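Local coordinates for flagellar hook associated protein type 3 FlgL (Legionella pneumophila subsp. pneumophila, PDB 5YTI) that probably serves as a structural component of the bacterial flagellum, being a flagellin-family, hook-associated protein of the kind that links hook to filament, at residues F193-T198 / N324-A329; A206-G211 / D284-S289; N57-F62 / D361-S366; T169-A174 / L349-T354; G179-M184 / L335-S340. All blocks are in the same frame, centred on the assembly; numbering follows the deposited sequence.

Contact 1 of 5, residues F193-T198 / N324-A329; sequences FAIRET and NNQLLA
The contact rests on one polar bond, I195 N to Q326 OE1, with the rest of the glutamine side chain laid over the strand. The bond spans 2.9 Å between I195 N and Q326 OE1 and is nearly straight, 165° at the hydrogen. Yet the N-H does not meet a lone pair of the amide: the donor stands well above the carbonyl plane, and the C=O...donor angle is only 94°. The amide therefore lies across the strand instead of pointing its oxygen at it. A bend at chi2 (-90°) turns the Q326 chain into this pose.

The remaining contacts are van der Waals. On one side of the bond, Q326 OE1 comes 3.4 Å from A194 CB; on the other, Q326 NE2 sits 3.7 Å from I195 CB. The I195 side chain crosses that of Q326 at about a right angle, and I195 CG1 comes 3.8 Å from Q326 NE2. Beyond the pair, I195 also packs on V208, I288 and T322, and the meeting point is buried.

Within this chain, strand 193-197 is outermost in a five-stranded antiparallel sheet. A194 and R196 bond through their backbones to strand 285-290, while the amide of I195, between them, is taken by Q326. The arrangement is an edge strand met by a helix side chain, and it is one point where the β-sheet region of this flagellin-family protein meets long helix 316-374.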
# COMPACT_ATOMS: atom_id res chain seq x y z
N PHE A 193 4.87 -6.80 6.31
CA PHE A 193 5.10 -6.63 7.76
C PHE A 193 6.27 -5.72 8.17
O PHE A 193 7.31 -5.61 7.49
CB PHE A 193 5.18 -7.97 8.50
CG PHE A 193 6.22 -8.90 7.95
CD1 PHE A 193 5.89 -9.80 6.93
CD2 PHE A 193 7.51 -8.89 8.43
CE1 PHE A 193 6.85 -10.66 6.39
CE2 PHE A 193 8.46 -9.74 7.90
CZ PHE A 193 8.13 -10.63 6.89
N ALA A 194 6.08 -5.07 9.32
CA ALA A 194 7.04 -4.11 9.83
C ALA A 194 7.59 -4.55 11.17
O ALA A 194 6.93 -5.29 11.89
CB ALA A 194 6.39 -2.74 9.94
N ILE A 195 8.80 -4.08 11.49
CA ILE A 195 9.52 -4.49 12.70
C ILE A 195 10.18 -3.32 13.43
O ILE A 195 11.08 -2.66 12.91
CB ILE A 195 10.61 -5.48 12.34
CG1 ILE A 195 9.99 -6.66 11.61
CG2 ILE A 195 11.32 -5.93 13.60
CD1 ILE A 195 11.03 -7.56 10.99
N ARG A 196 9.73 -3.11 14.66
CA ARG A 196 10.14 -2.00 15.50
C ARG A 196 10.69 -2.65 16.78
O ARG A 196 10.49 -3.83 16.99
CB ARG A 196 8.90 -1.10 15.81
CG ARG A 196 7.99 -0.75 14.62
N GLU A 197 11.34 -1.89 17.66
CA GLU A 197 11.58 -2.38 19.04
C GLU A 197 10.28 -2.30 19.84
O GLU A 197 9.36 -1.63 19.40
CB GLU A 197 12.64 -1.55 19.76
CG GLU A 197 13.92 -1.34 18.99
CD GLU A 197 15.14 -1.64 19.83
OE1 GLU A 197 16.15 -2.08 19.24
OE2 GLU A 197 15.09 -1.46 21.06
N THR A 198 10.21 -2.97 21.00
CA THR A 198 9.09 -2.78 21.94
C THR A 198 9.40 -1.55 22.78
O THR A 198 10.45 -0.93 22.60
CB THR A 198 8.89 -3.96 22.90
OG1 THR A 198 10.13 -4.65 23.06
CG2 THR A 198 7.80 -4.93 22.40
N ASN A 324 17.05 0.83 10.25
CA ASN A 324 17.65 1.15 8.94
C ASN A 324 17.07 0.24 7.87
O ASN A 324 16.59 0.74 6.85
CB ASN A 324 19.16 0.96 8.91
CG ASN A 324 19.94 2.14 9.47
OD1 ASN A 324 19.48 3.30 9.49
ND2 ASN A 324 21.15 1.84 9.92
N ASN A 325 17.13 -1.08 8.09
CA ASN A 325 16.59 -2.08 7.16
C ASN A 325 15.16 -1.80 6.76
O ASN A 325 14.75 -2.06 5.60
CB ASN A 325 16.59 -3.46 7.78
CG ASN A 325 17.93 -4.11 7.72
OD1 ASN A 325 18.89 -3.54 8.23
ND2 ASN A 325 18.02 -5.29 7.07
N GLN A 326 14.38 -1.32 7.73
CA GLN A 326 12.97 -1.03 7.47
C GLN A 326 12.88 0.18 6.56
O GLN A 326 12.16 0.16 5.57
CB GLN A 326 12.18 -0.80 8.77
CG GLN A 326 12.04 -2.06 9.62
CD GLN A 326 10.82 -2.85 9.28
OE1 GLN A 326 9.72 -2.32 9.35
NE2 GLN A 326 10.99 -4.14 8.95
N LEU A 327 13.64 1.21 6.90
CA LEU A 327 13.56 2.47 6.18
C LEU A 327 14.07 2.30 4.76
O LEU A 327 13.68 3.02 3.87
CB LEU A 327 14.30 3.58 6.92
CG LEU A 327 13.62 4.09 8.19
CD1 LEU A 327 14.56 5.05 8.91
CD2 LEU A 327 12.31 4.81 7.86
N LEU A 328 14.93 1.32 4.52
CA LEU A 328 15.36 1.09 3.18
C LEU A 328 14.19 0.52 2.42
O LEU A 328 13.92 0.90 1.30
CB LEU A 328 16.49 0.12 3.17
CG LEU A 328 17.06 -0.17 1.80
CD1 LEU A 328 17.65 1.12 1.22
CD2 LEU A 328 18.12 -1.24 1.98
N ALA A 329 13.47 -0.40 3.03
CA ALA A 329 12.35 -1.01 2.32
C ALA A 329 11.30 0.02 1.97
O ALA A 329 10.65 -0.08 0.94
CB ALA A 329 11.72 -2.13 3.14

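Contact 2 of 5, residues A206-G211 / D284-S289; sequences ASVSSG and DSFSIS
V208 and F286 meet where two antiparallel β-sheets pack face to face. Strand 207-213 belongs to a three-stranded sheet and strand 285-290 to a five-stranded one, and no hydrogen bond crosses between the two segments. Residues pair in step, A206 opposite D284 and V208 opposite F286, so the two strands run roughly the same way. V208 CA and F286 CA are 8.6 Å apart, a spacing filled by side chains.

F286 extends from the larger sheet toward the smaller. With its CG anti to its own carbonyl carbon (chi1 -62°), the ring stands out from the strand and offers one face to V208, which comes from the opposite direction. A206 meets the same ring in its plane, at the rim, with A206 CB 3.9 Å from F286 CE2. The aromatic ring is thus covered by a methyl over one face and bordered by alanine at an edge.

Around this core, A206 packs on P280, and F286 lies against F228 of the neighbouring strand and T322 of helix 316-374. F286 thus touches both the smaller sheet and helix 316-374.

The methyl over the ring face is V208 CG2, which makes a CH-π contact at 3.7 Å from the centroid of F286, only 8° off the ring normal. At the rim, A206 O comes 3.5 Å from F286 CZ.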
# COMPACT_ATOMS: atom_id res chain seq x y z
N ALA A 206 21.31 -7.18 18.97
CA ALA A 206 20.50 -7.83 17.97
C ALA A 206 19.91 -6.85 16.96
O ALA A 206 19.45 -5.78 17.33
CB ALA A 206 19.38 -8.58 18.67
N SER A 207 19.90 -7.25 15.69
CA SER A 207 19.25 -6.48 14.61
C SER A 207 18.43 -7.43 13.74
O SER A 207 18.68 -8.63 13.75
CB SER A 207 20.29 -5.72 13.77
OG SER A 207 21.63 -6.03 14.18
N VAL A 208 17.45 -6.92 13.00
CA VAL A 208 16.57 -7.79 12.20
C VAL A 208 16.38 -7.31 10.75
O VAL A 208 16.15 -6.12 10.51
CB VAL A 208 15.16 -7.91 12.83
CG1 VAL A 208 14.40 -9.08 12.22
CG2 VAL A 208 15.23 -8.08 14.35
N SER A 209 16.45 -8.24 9.81
CA SER A 209 16.28 -7.90 8.40
C SER A 209 14.84 -7.43 8.18
O SER A 209 14.03 -7.50 9.08
CB SER A 209 16.62 -9.12 7.52
OG SER A 209 15.56 -10.06 7.52
N SER A 210 14.51 -6.92 6.99
CA SER A 210 13.14 -6.55 6.67
C SER A 210 12.31 -7.82 6.41
O SER A 210 11.05 -7.81 6.56
CB SER A 210 13.06 -5.58 5.48
OG SER A 210 13.73 -6.04 4.30
N GLY A 211 13.01 -8.90 6.02
CA GLY A 211 12.39 -10.19 5.77
C GLY A 211 11.30 -10.13 4.71
O GLY A 211 11.09 -9.08 4.09
N ASP A 284 15.47 -9.01 25.63
CA ASP A 284 15.39 -8.18 24.43
C ASP A 284 14.19 -8.65 23.62
O ASP A 284 13.83 -9.83 23.64
CB ASP A 284 16.68 -8.27 23.62
CG ASP A 284 17.83 -7.50 24.26
OD1 ASP A 284 17.61 -6.93 25.34
OD2 ASP A 284 18.94 -7.45 23.69
N SER A 285 13.55 -7.71 22.93
CA SER A 285 12.36 -8.06 22.17
C SER A 285 12.20 -7.17 20.96
O SER A 285 12.66 -6.01 20.94
CB SER A 285 11.11 -7.99 23.05
OG SER A 285 11.04 -6.76 23.78
N PHE A 286 11.55 -7.74 19.95
CA PHE A 286 11.09 -6.99 18.79
C PHE A 286 9.59 -7.24 18.53
O PHE A 286 9.03 -8.28 18.88
CB PHE A 286 11.91 -7.37 17.56
CG PHE A 286 13.38 -7.06 17.67
CD1 PHE A 286 13.86 -5.79 17.42
CD2 PHE A 286 14.28 -8.04 18.00
CE1 PHE A 286 15.22 -5.50 17.51
CE2 PHE A 286 15.63 -7.76 18.09
CZ PHE A 286 16.11 -6.49 17.85
N SER A 287 8.94 -6.26 17.93
CA SER A 287 7.52 -6.38 17.62
C SER A 287 7.34 -6.51 16.11
O SER A 287 8.07 -5.89 15.33
CB SER A 287 6.79 -5.14 18.09
OG SER A 287 5.48 -5.18 17.61
N ILE A 288 6.36 -7.32 15.68
CA ILE A 288 6.16 -7.56 14.24
C ILE A 288 4.67 -7.53 13.84
O ILE A 288 3.85 -8.33 14.32
CB ILE A 288 6.76 -8.90 13.80
CG1 ILE A 288 8.20 -9.04 14.30
CG2 ILE A 288 6.70 -9.00 12.29
CD1 ILE A 288 8.54 -10.47 14.62
N SER A 289 4.34 -6.66 12.91
CA SER A 289 2.98 -6.18 12.80
C SER A 289 2.59 -5.96 11.36
O SER A 289 3.42 -5.58 10.53
CB SER A 289 2.92 -4.88 13.58
OG SER A 289 4.24 -4.32 13.72

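Contact 3 of 5, residues N57-F62 / D361-S366; sequences NNIELF and DYLDIS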
# COMPACT_ATOMS: atom_id res chain seq x y z
N ASN A 57 -18.29 20.26 -34.13
CA ASN A 57 -18.18 21.03 -32.88
C ASN A 57 -17.73 20.11 -31.74
O ASN A 57 -16.91 20.50 -30.88
CB ASN A 57 -19.49 21.73 -32.51
CG ASN A 57 -19.78 22.94 -33.38
OD1 ASN A 57 -18.87 23.71 -33.68
ND2 ASN A 57 -21.04 23.12 -33.78
N ASN A 58 -18.25 18.88 -31.72
CA ASN A 58 -17.79 17.87 -30.74
C ASN A 58 -16.27 17.57 -30.92
O ASN A 58 -15.52 17.58 -29.93
CB ASN A 58 -18.64 16.58 -30.82
CG ASN A 58 -20.00 16.73 -30.15
OD1 ASN A 58 -20.09 17.34 -29.09
ND2 ASN A 58 -21.04 16.19 -30.76
N ILE A 59 -15.84 17.36 -32.16
CA ILE A 59 -14.45 17.05 -32.48
C ILE A 59 -13.46 18.12 -32.03
O ILE A 59 -12.36 17.80 -31.58
CB ILE A 59 -14.24 16.82 -33.99
CG1 ILE A 59 -14.93 15.54 -34.42
CG2 ILE A 59 -12.75 16.73 -34.31
CD1 ILE A 59 -14.77 15.23 -35.90
N GLU A 60 -13.82 19.39 -32.15
CA GLU A 60 -12.93 20.47 -31.73
C GLU A 60 -12.69 20.40 -30.23
O GLU A 60 -11.59 20.71 -29.76
CB GLU A 60 -13.51 21.83 -32.13
CG GLU A 60 -13.50 22.06 -33.63
CD GLU A 60 -14.54 23.06 -34.09
OE1 GLU A 60 -15.32 23.55 -33.24
OE2 GLU A 60 -14.58 23.34 -35.30
N LEU A 61 -13.73 19.99 -29.51
CA LEU A 61 -13.69 19.87 -28.06
C LEU A 61 -12.86 18.65 -27.64
O LEU A 61 -12.08 18.70 -26.66
CB LEU A 61 -15.13 19.75 -27.52
CG LEU A 61 -15.25 19.50 -26.02
CD1 LEU A 61 -14.76 20.72 -25.24
CD2 LEU A 61 -16.67 19.11 -25.62
N PHE A 62 -13.05 17.55 -28.37
CA PHE A 62 -12.30 16.31 -28.15
C PHE A 62 -10.79 16.54 -28.40
O PHE A 62 -9.97 16.15 -27.58
CB PHE A 62 -12.84 15.15 -29.05
CG PHE A 62 -14.24 14.63 -28.69
CD1 PHE A 62 -14.90 14.99 -27.50
CD2 PHE A 62 -14.88 13.72 -29.54
CE1 PHE A 62 -16.17 14.50 -27.20
CE2 PHE A 62 -16.15 13.23 -29.24
CZ PHE A 62 -16.79 13.62 -28.08
N ASP A 361 -9.02 10.99 -38.17
CA ASP A 361 -9.71 9.98 -39.05
C ASP A 361 -11.22 10.28 -39.16
O ASP A 361 -11.83 10.14 -40.24
CB ASP A 361 -9.55 8.52 -38.53
CG ASP A 361 -8.23 7.84 -38.94
OD1 ASP A 361 -7.62 8.22 -39.96
OD2 ASP A 361 -7.81 6.88 -38.24
N TYR A 362 -11.81 10.69 -38.03
CA TYR A 362 -13.25 10.98 -37.85
C TYR A 362 -13.63 12.38 -38.38
O TYR A 362 -14.81 12.71 -38.51
CB TYR A 362 -13.60 10.85 -36.34
CG TYR A 362 -15.07 10.87 -35.93
CD1 TYR A 362 -16.06 10.25 -36.70
CD2 TYR A 362 -15.47 11.48 -34.73
CE1 TYR A 362 -17.40 10.27 -36.30
CE2 TYR A 362 -16.80 11.50 -34.33
CZ TYR A 362 -17.76 10.89 -35.12
OH TYR A 362 -19.07 10.90 -34.72
N LEU A 363 -12.63 13.20 -38.68
CA LEU A 363 -12.82 14.49 -39.35
C LEU A 363 -12.58 14.35 -40.85
O LEU A 363 -13.37 14.82 -41.67
CB LEU A 363 -11.83 15.50 -38.76
CG LEU A 363 -11.81 16.94 -39.27
CD1 LEU A 363 -12.92 17.71 -38.58
CD2 LEU A 363 -10.44 17.55 -38.99
N ASP A 364 -11.47 13.69 -41.22
CA ASP A 364 -11.21 13.39 -42.61
C ASP A 364 -12.49 12.71 -43.17
O ASP A 364 -12.85 12.94 -44.33
CB ASP A 364 -9.94 12.50 -42.80
CG ASP A 364 -8.56 13.27 -42.62
OD1 ASP A 364 -8.48 14.49 -42.31
OD2 ASP A 364 -7.50 12.62 -42.80
N ILE A 365 -13.19 11.91 -42.34
CA ILE A 365 -14.49 11.30 -42.74
C ILE A 365 -15.67 12.27 -42.79
O ILE A 365 -16.52 12.16 -43.66
CB ILE A 365 -14.91 10.12 -41.83
CG1 ILE A 365 -14.01 8.90 -42.08
CG2 ILE A 365 -16.38 9.74 -42.06
CD1 ILE A 365 -14.54 7.59 -41.53
N SER A 366 -15.76 13.20 -41.84
CA SER A 366 -16.82 14.20 -41.87
C SER A 366 -16.62 15.20 -43.00
O SER A 366 -17.59 15.74 -43.53
CB SER A 366 -16.92 14.96 -40.53
OG SER A 366 -17.32 14.10 -39.47
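I59 CD1 carries most of the contact, reaching into the angle between Y362 and L363 of the other helix. Its nearest neighbour is a backbone atom: I59 CD1 lies 3.6 Å from Y362 O. The same methyl is 4.0 Å from Y362 CD2, meeting the ring obliquely, and 4.1 Å from L363 CD1. I59 and Y362 cross at a slant, and the chain of I59 is fully extended, with CD1 anti to CA (chi2 180°), which gives the methyl its reach.

The two segments sit on helices 49-96 and 316-374, which run in opposite directions here. This is the pairing of N- and C-terminal helices known from flagellins, made here far out along the rod; the contact's centre lies about 41 Å from the centre of the chain.

In the next shell, the Y362 carbonyl touched by I59 is also the acceptor for S366 OG, one turn on, in a 3.0 Å hydrogen bond between S366 OG and Y362 O that lies nearly along the C=O axis. The rings of Y362 and F62 both pack against T169, in the turn between two short strands, while Y362 and S366 border R55.

Contact 4 of 5, residues T169-A174 / L349-T354; sequences TSLLVA and LNQLET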
# COMPACT_ATOMS: atom_id res chain seq x y z
N THR A 169 -15.11 9.91 -29.03
CA THR A 169 -16.57 9.80 -28.76
C THR A 169 -16.92 8.85 -27.61
O THR A 169 -18.02 8.92 -27.03
CB THR A 169 -17.39 9.34 -29.99
OG1 THR A 169 -16.71 9.72 -31.19
CG2 THR A 169 -18.80 9.98 -29.95
N SER A 170 -15.98 7.96 -27.29
CA SER A 170 -16.24 6.92 -26.33
C SER A 170 -14.99 6.60 -25.50
O SER A 170 -14.88 5.51 -24.95
CB SER A 170 -16.69 5.67 -27.08
OG SER A 170 -15.67 5.31 -28.00
N LEU A 171 -14.06 7.55 -25.42
CA LEU A 171 -12.90 7.37 -24.55
C LEU A 171 -12.72 8.52 -23.57
O LEU A 171 -12.56 9.68 -23.96
CB LEU A 171 -11.62 7.18 -25.37
CG LEU A 171 -10.38 6.78 -24.58
CD1 LEU A 171 -10.64 5.45 -23.87
CD2 LEU A 171 -9.14 6.72 -25.49
N LEU A 172 -12.79 8.19 -22.29
CA LEU A 172 -12.46 9.13 -21.24
C LEU A 172 -11.04 8.78 -20.77
O LEU A 172 -10.65 7.62 -20.74
CB LEU A 172 -13.47 9.02 -20.09
CG LEU A 172 -14.84 9.70 -20.21
CD1 LEU A 172 -15.50 9.34 -21.54
CD2 LEU A 172 -15.77 9.36 -19.03
N VAL A 173 -10.26 9.80 -20.42
CA VAL A 173 -8.87 9.64 -19.92
C VAL A 173 -8.65 10.52 -18.66
O VAL A 173 -9.07 11.67 -18.62
CB VAL A 173 -7.85 10.09 -20.97
CG1 VAL A 173 -6.45 10.18 -20.39
CG2 VAL A 173 -7.90 9.16 -22.16
N ALA A 174 -7.96 9.99 -17.65
CA ALA A 174 -7.77 10.78 -16.42
C ALA A 174 -6.62 11.77 -16.59
O ALA A 174 -5.56 11.37 -17.04
CB ALA A 174 -7.50 9.85 -15.24
N LEU A 349 -0.87 8.53 -21.89
CA LEU A 349 -0.33 9.22 -23.02
C LEU A 349 -0.43 8.36 -24.27
O LEU A 349 -0.66 8.89 -25.34
CB LEU A 349 1.12 9.59 -22.77
CG LEU A 349 1.37 10.59 -21.63
CD1 LEU A 349 2.84 10.68 -21.20
CD2 LEU A 349 0.83 11.96 -22.01
N ASN A 350 -0.25 7.05 -24.16
CA ASN A 350 -0.34 6.21 -25.36
C ASN A 350 -1.81 6.12 -25.80
O ASN A 350 -2.10 5.98 -27.00
CB ASN A 350 0.32 4.83 -25.19
CG ASN A 350 1.84 4.87 -25.37
OD1 ASN A 350 2.37 5.52 -26.28
ND2 ASN A 350 2.55 4.17 -24.50
N GLN A 351 -2.75 6.23 -24.85
CA GLN A 351 -4.19 6.34 -25.19
C GLN A 351 -4.48 7.65 -25.95
O GLN A 351 -5.36 7.69 -26.80
CB GLN A 351 -5.10 6.21 -23.93
CG GLN A 351 -5.43 4.77 -23.51
CD GLN A 351 -6.56 4.67 -22.47
OE1 GLN A 351 -6.52 5.31 -21.41
NE2 GLN A 351 -7.58 3.87 -22.79
N LEU A 352 -3.73 8.71 -25.62
CA LEU A 352 -3.91 10.02 -26.23
C LEU A 352 -3.31 10.10 -27.62
O LEU A 352 -3.99 10.52 -28.55
CB LEU A 352 -3.30 11.12 -25.37
CG LEU A 352 -3.95 11.30 -23.98
CD1 LEU A 352 -3.19 12.32 -23.14
CD2 LEU A 352 -5.42 11.68 -24.11
N GLU A 353 -2.06 9.69 -27.79
CA GLU A 353 -1.48 9.66 -29.13
C GLU A 353 -2.34 8.72 -30.02
O GLU A 353 -2.44 8.91 -31.23
CB GLU A 353 0.04 9.34 -29.14
CG GLU A 353 0.94 10.41 -28.48
CD GLU A 353 0.96 11.81 -29.16
OE1 GLU A 353 2.01 12.48 -29.11
OE2 GLU A 353 -0.06 12.30 -29.72
N THR A 354 -3.01 7.75 -29.42
CA THR A 354 -4.06 7.01 -30.13
C THR A 354 -5.22 7.90 -30.59
O THR A 354 -5.65 7.83 -31.74
CB THR A 354 -4.63 5.86 -29.27
OG1 THR A 354 -4.17 4.62 -29.80
CG2 THR A 354 -6.19 5.85 -29.25
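L171 and V173 are brought against Q351 and L352 by torsions that send their branches toward the helix. L171 swings CG opposite its backbone N (chi1 -171°), which carries both its methyls to Q351. Q351 has its CG anti to the carbonyl carbon (chi1 -85°) and runs extended beyond it, so its amide reaches out over the strand.

The strand is the second arm of a β-hairpin, strands 164-168 and 171-174, laid on the side of long helix 316-374. Strand 171-174 and the 349-354 piece of the helix run closer to antiparallel than to crossed, at 142°, with the axes of these two short segments 9.4 Å apart at closest.

Across the gap, no hydrogen bond joins the two segments. L171 CD1 touches the amide of Q351 at 3.6 Å from Q351 NE2, while L171 CD2 lies 4.1 Å from Q351 O. V173 and Q351 lie alongside, pointing opposite ways, with V173 CG2 4.2 Å from Q351 OE1.

Further along, V173 meets L352, which also touches V167 on the first hairpin strand and A69 and D70 on helix 49-96. L352 thus lies between the hairpin and the neighbouring long helix. A polar tie closes the far end, where R348 NH1 donates to A174 O. The apolar meeting itself is made by one methyl, L352 CD2, 4.0 Å from V173 CG2 and 4.1 Å from V173 CG1.

Contact 5 of 5, residues G179-M184 / L335-S340; sequences GDNVFM and LGHILS
H337 reaches across to N181 and V182 with its imidazole ring, and its side-chain torsions decide the meeting. Its CG is anti to the backbone N (chi1 167°), which sends the ring straight out from helix 335-340 toward the backbone of helix 179-184. The ring comes in edge-on, with NE2 foremost. H337 NE2 donates to N181 O across 2.5 Å, bent to 141° at the hydrogen; at this resolution the shortness of that distance is doubtful, the bond itself less so. The neighbouring carbonyl also lies near the ring plane, with V182 O 3.2 Å from H337 CD2.

N181 likewise sets its CG anti to the backbone N, which swings its amide to the other flank of the imidazole. There N181 OD1 lies 3.9 Å from H337 CE1, and the amide plane stands nearly perpendicular to the ring (89°). The stronger partner of this oxygen is N293 ND2 of the second subunit.

The short helix 179-184 widens into a π-type turn at 180-184, with G179 O taking the F183 amide and, weakly, that of selenomethionine M184. It packs obliquely on the 335-340 piece of long helix 316-374, nearer antiparallel than parallel, close to the centre of the chain and against the second subunit, where D180 makes a salt bridge to R185 of that copy.

Beside the histidine, I338 CG1 lies 4.4 Å from V182 O; I338 and V182 also touch helix 49-96, at V84 and L87 and at L80. S340 OG hydrogen-bonds to H337 O at 2.8 Å and to A291 O of the second subunit, its single proton being shared or alternating between them.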
# COMPACT_ATOMS: atom_id res chain seq x y z
N GLY A 179 -2.98 13.07 -4.30
CA GLY A 179 -1.90 12.96 -3.32
C GLY A 179 -2.02 11.77 -2.41
O GLY A 179 -1.01 11.21 -1.98
N ASP A 180 -3.26 11.38 -2.12
CA ASP A 180 -3.50 10.21 -1.28
C ASP A 180 -2.97 8.97 -1.99
O ASP A 180 -2.36 8.11 -1.38
CB ASP A 180 -4.99 10.04 -0.96
CG ASP A 180 -5.80 9.62 -2.19
OD1 ASP A 180 -5.79 10.39 -3.19
OD2 ASP A 180 -6.44 8.54 -2.15
N ASN A 181 -3.14 8.90 -3.30
CA ASN A 181 -2.54 7.80 -4.04
C ASN A 181 -1.04 7.98 -4.23
O ASN A 181 -0.30 7.04 -4.01
CB ASN A 181 -3.21 7.59 -5.39
CG ASN A 181 -2.74 6.33 -6.06
OD1 ASN A 181 -2.67 5.27 -5.43
ND2 ASN A 181 -2.38 6.43 -7.30
N VAL A 182 -0.57 9.16 -4.61
CA VAL A 182 0.84 9.30 -4.98
C VAL A 182 1.80 9.32 -3.79
O VAL A 182 2.80 8.64 -3.81
CB VAL A 182 1.10 10.55 -5.82
CG1 VAL A 182 2.58 10.68 -6.11
CG2 VAL A 182 0.30 10.49 -7.11
N PHE A 183 1.44 10.05 -2.74
CA PHE A 183 2.35 10.31 -1.63
C PHE A 183 2.02 9.69 -0.29
O PHE A 183 2.92 9.47 0.50
CB PHE A 183 2.45 11.82 -1.45
CG PHE A 183 3.02 12.54 -2.64
CD1 PHE A 183 4.37 12.60 -2.84
CD2 PHE A 183 2.19 13.17 -3.54
CE1 PHE A 183 4.89 13.26 -3.94
CE2 PHE A 183 2.69 13.84 -4.64
CZ PHE A 183 4.05 13.89 -4.84
N MSE A 184 0.75 9.42 0.01
CA MSE A 184 0.38 9.08 1.40
C MSE A 184 0.23 7.61 1.74
O MSE A 184 0.65 7.16 2.81
CB MSE A 184 -0.90 9.78 1.85
CG MSE A 184 -0.95 11.24 1.41
SE MSE A 184 0.14 12.45 2.53
CE MSE A 184 -0.51 11.78 4.26
N LEU A 335 9.81 4.33 -4.08
CA LEU A 335 10.38 4.41 -5.39
C LEU A 335 9.47 3.61 -6.29
O LEU A 335 9.02 4.12 -7.29
CB LEU A 335 11.77 3.82 -5.44
CG LEU A 335 12.89 4.84 -5.42
CD1 LEU A 335 14.16 4.16 -4.96
CD2 LEU A 335 13.06 5.45 -6.80
N GLY A 336 9.16 2.38 -5.92
CA GLY A 336 8.37 1.51 -6.79
C GLY A 336 6.98 2.07 -7.04
O GLY A 336 6.45 2.06 -8.17
N HIS A 337 6.37 2.57 -5.98
CA HIS A 337 5.00 3.00 -6.07
C HIS A 337 4.86 4.14 -7.06
O HIS A 337 3.89 4.23 -7.79
CB HIS A 337 4.53 3.45 -4.72
CG HIS A 337 3.25 4.18 -4.78
ND1 HIS A 337 2.08 3.59 -5.21
CD2 HIS A 337 2.94 5.47 -4.49
CE1 HIS A 337 1.11 4.48 -5.16
NE2 HIS A 337 1.61 5.64 -4.74
N ILE A 338 5.84 5.03 -7.06
CA ILE A 338 5.80 6.17 -7.96
C ILE A 338 6.03 5.74 -9.40
O ILE A 338 5.30 6.14 -10.29
CB ILE A 338 6.82 7.23 -7.56
CG1 ILE A 338 6.31 7.91 -6.31
CG2 ILE A 338 6.99 8.28 -8.63
CD1 ILE A 338 7.22 9.03 -5.90
N LEU A 339 7.04 4.91 -9.63
CA LEU A 339 7.18 4.30 -10.93
C LEU A 339 5.86 3.71 -11.46
O LEU A 339 5.64 3.72 -12.67
CB LEU A 339 8.27 3.22 -10.92
CG LEU A 339 8.51 2.49 -12.24
CD1 LEU A 339 8.90 3.44 -13.37
CD2 LEU A 339 9.59 1.43 -12.05
N SER A 340 4.99 3.18 -10.59
CA SER A 340 3.75 2.58 -11.09
C SER A 340 2.80 3.69 -11.47
O SER A 340 2.06 3.57 -12.45
CB SER A 340 3.10 1.60 -10.11
OG SER A 340 2.45 2.23 -9.02

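How the contacts relate
Followed from the N terminus, the contacts nest without crossing. Contact 3 closes the outermost loop, joining helix 49-96 to the far end of helix 316-374. Inside it lies contact 4, then contact 5, then contact 1, each fixing a later element to an earlier part of that same helix: the hairpin strand, the short helix, and the edge strand. Contact 2 is innermost and joins two sheets of the β region. Contacts 3 and 4 touch through T169, and contacts 1 and 2 share the five-stranded sheet, with centres about 7 Å apart. Contact 5 lies between these pairs, near the middle of the chain and against the second subunit.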